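Local atomic coordinates of Na Glutathione S-transferase 1 (PDB entry 2ON7), a protein that probably catalyses the conjugation of glutathione to electrophilic compounds, as a glutathione S-transferase of the human hookworm Necator americanus. Residues Ile102-Tyr107 against Lys122-Pro127. Numbering follows the deposited sequence.
Sequences IKSFFY and KEVLLP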
loop_
_atom_site.group_PDB
_atom_site.type_symbol
_atom_site.label_atom_id
_atom_site.label_comp_id
_atom_site.label_asym_id
_atom_site.label_seq_id
_atom_site.Cartn_x
_atom_site.Cartn_y
_atom_site.Cartn_z
ATOM N N ILE A 102 6.454 -7.367 -11.064
ATOM C CA ILE A 102 7.812 -7.826 -11.425
ATOM C C ILE A 102 8.448 -8.841 -10.456
ATOM O O ILE A 102 9.511 -9.356 -10.726
ATOM C CB ILE A 102 8.789 -6.625 -11.684
ATOM C CG1 ILE A 102 9.448 -6.158 -10.387
ATOM C CG2 ILE A 102 8.050 -5.466 -12.430
ATOM C CD1 ILE A 102 10.536 -5.105 -10.580
ATOM N N LYS A 103 7.801 -9.066 -9.317
ATOM C CA LYS A 103 8.210 -10.054 -8.309
ATOM C C LYS A 103 8.831 -11.360 -8.886
ATOM O O LYS A 103 9.817 -11.856 -8.367
ATOM C CB LYS A 103 7.002 -10.388 -7.430
ATOM C CG LYS A 103 7.334 -10.873 -6.051
ATOM C CD LYS A 103 6.099 -10.781 -5.164
ATOM C CE LYS A 103 6.319 -11.538 -3.856
ATOM N NZ LYS A 103 7.459 -10.947 -3.076
ATOM N N SER A 104 8.268 -11.894 -9.957
ATOM C CA SER A 104 8.850 -13.034 -10.630
ATOM C C SER A 104 10.173 -12.763 -11.387
ATOM O O SER A 104 11.003 -13.677 -11.515
ATOM C CB SER A 104 7.830 -13.671 -11.584
ATOM O OG SER A 104 7.576 -12.811 -12.670
ATOM N N PHE A 105 10.358 -11.559 -11.929
ATOM C CA PHE A 105 11.654 -11.231 -12.511
ATOM C C PHE A 105 12.746 -11.064 -11.447
ATOM O O PHE A 105 13.786 -11.710 -11.524
ATOM C CB PHE A 105 11.620 -9.985 -13.391
ATOM C CG PHE A 105 12.988 -9.529 -13.784
ATOM C CD1 PHE A 105 13.657 -10.150 -14.852
ATOM C CD2 PHE A 105 13.651 -8.554 -13.039
ATOM C CE1 PHE A 105 14.957 -9.769 -15.202
ATOM C CE2 PHE A 105 14.942 -8.168 -13.370
ATOM C CZ PHE A 105 15.604 -8.779 -14.459
ATOM N N PHE A 106 12.493 -10.159 -10.486
ATOM C CA PHE A 106 13.410 -9.796 -9.401
ATOM C C PHE A 106 13.945 -10.990 -8.614
ATOM O O PHE A 106 15.152 -11.166 -8.490
ATOM C CB PHE A 106 12.702 -8.827 -8.455
ATOM C CG PHE A 106 13.633 -8.058 -7.556
ATOM C CD1 PHE A 106 13.833 -8.463 -6.225
ATOM C CD2 PHE A 106 14.316 -6.926 -8.032
ATOM C CE1 PHE A 106 14.701 -7.759 -5.383
ATOM C CE2 PHE A 106 15.169 -6.195 -7.175
ATOM C CZ PHE A 106 15.365 -6.612 -5.860
ATOM N N TYR A 107 13.036 -11.817 -8.104
ATOM C CA TYR A 107 13.391 -13.023 -7.333
ATOM C C TYR A 107 14.202 -14.056 -8.128
ATOM O O TYR A 107 14.947 -14.845 -7.539
ATOM C CB TYR A 107 12.137 -13.636 -6.677
ATOM C CG TYR A 107 11.695 -12.848 -5.448
ATOM C CD1 TYR A 107 11.856 -13.363 -4.154
ATOM C CD2 TYR A 107 11.166 -11.569 -5.577
ATOM C CE1 TYR A 107 11.459 -12.627 -3.022
ATOM C CE2 TYR A 107 10.785 -10.819 -4.460
ATOM C CZ TYR A 107 10.929 -11.352 -3.184
ATOM O OH TYR A 107 10.541 -10.579 -2.091
ATOM N N LYS A 122 12.018 -9.663 -20.894
ATOM C CA LYS A 122 11.096 -9.388 -22.001
ATOM C C LYS A 122 9.625 -9.353 -21.606
ATOM O O LYS A 122 8.976 -8.314 -21.766
ATOM C CB LYS A 122 11.298 -10.375 -23.150
ATOM C CG LYS A 122 12.069 -9.764 -24.300
ATOM C CD LYS A 122 12.795 -10.812 -25.152
ATOM C CE LYS A 122 14.246 -10.383 -25.388
ATOM N NZ LYS A 122 14.950 -10.041 -24.075
ATOM N N GLU A 123 9.121 -10.473 -21.078
ATOM C CA GLU A 123 7.683 -10.678 -20.859
ATOM C C GLU A 123 7.079 -10.094 -19.556
ATOM O O GLU A 123 5.857 -9.907 -19.469
ATOM C CB GLU A 123 7.331 -12.173 -21.005
ATOM C CG GLU A 123 7.355 -12.704 -22.466
ATOM C CD GLU A 123 7.191 -14.222 -22.557
ATOM O OE1 GLU A 123 6.630 -14.704 -23.568
ATOM O OE2 GLU A 123 7.617 -14.936 -21.616
ATOM N N VAL A 124 7.927 -9.785 -18.574
ATOM C CA VAL A 124 7.459 -9.369 -17.251
ATOM C C VAL A 124 8.057 -8.018 -16.808
ATOM O O VAL A 124 7.306 -7.068 -16.622
ATOM C CB VAL A 124 7.626 -10.522 -16.173
ATOM C CG1 VAL A 124 7.306 -10.045 -14.781
ATOM C CG2 VAL A 124 6.747 -11.736 -16.529
ATOM N N LEU A 125 9.378 -7.914 -16.658
ATOM C CA LEU A 125 10.023 -6.636 -16.250
ATOM C C LEU A 125 9.767 -5.435 -17.231
ATOM O O LEU A 125 9.324 -4.373 -16.805
ATOM C CB LEU A 125 11.543 -6.833 -16.057
ATOM C CG LEU A 125 12.447 -6.090 -15.054
ATOM C CD1 LEU A 125 13.821 -5.836 -15.682
ATOM C CD2 LEU A 125 11.879 -4.790 -14.464
ATOM N N LEU A 126 10.062 -5.605 -18.524
ATOM C CA LEU A 126 10.043 -4.456 -19.446
ATOM C C LEU A 126 8.642 -3.787 -19.641
ATOM O O LEU A 126 8.527 -2.565 -19.524
ATOM C CB LEU A 126 10.741 -4.781 -20.786
ATOM C CG LEU A 126 12.258 -5.045 -20.784
ATOM C CD1 LEU A 126 12.763 -5.154 -22.203
ATOM C CD2 LEU A 126 13.045 -3.981 -20.040
ATOM N N PRO A 127 7.589 -4.584 -19.952
ATOM C CA PRO A 127 6.213 -4.073 -19.829
ATOM C C PRO A 127 5.940 -3.330 -18.505
ATOM O O PRO A 127 5.732 -2.109 -18.518
ATOM C CB PRO A 127 5.356 -5.342 -19.941
ATOM C CG PRO A 127 6.185 -6.256 -20.813
ATOM C CD PRO A 127 7.625 -5.962 -20.493
#
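Leu125 lies over one face of the Phe105 ring, and this CH-pi contact is the main meeting of side chains between helix 82-109 and helix 117-141 here. With CG anti to the backbone N (chi1 170°), the Phe105 ring starts out on the side of helix 117-141, where Leu125 meets it. Leu125 can be followed outward. Leu125 CB sits near the base of the aromatic side chain, 3.8 Å from Phe105 CG. The branch carbon lies nearer the middle of the ring: Leu125 CG is 3.7 Å from the centroid of the Phe105 ring, 24° off the ring normal. The two methyls then part. Leu125 CD1 stays on the ring and shifts toward its rim, 3.5 Å from Phe105 CE2, with CZ close by. CD2 leaves the aromatic group for Ile102, three residues before Phe105 on the same helix, and reaches its tip, with 4.1 Å between Leu125 CD2 and Ile102 CD1. One leucine thus touches two side chains of helix 82-109, Phe105 and Ile102.

Val124 makes a second, smaller patch. Val124 CG1 meets the hydroxyl of Ser104, 3.5 Å from Ser104 OG, and also approaches Ile102 CA. No hydrogen bond joins the two segments, so the contact rests on van der Waals packing, mostly between apolar side chains. Met167 of helix 155-168 touches both Phe105 and Leu125, as does Val171 from the loop beyond. His163 of the same helix packs on Ile102.

The local axes come within 8.2 Å and run at 107° to each other. Helix 117-141 has a wider pi-type turn at 122-125 in this region. The contact belongs to the all-helical C-terminal domain of the glutathione S-transferase fold, where it joins two successive long helices near the connection between them.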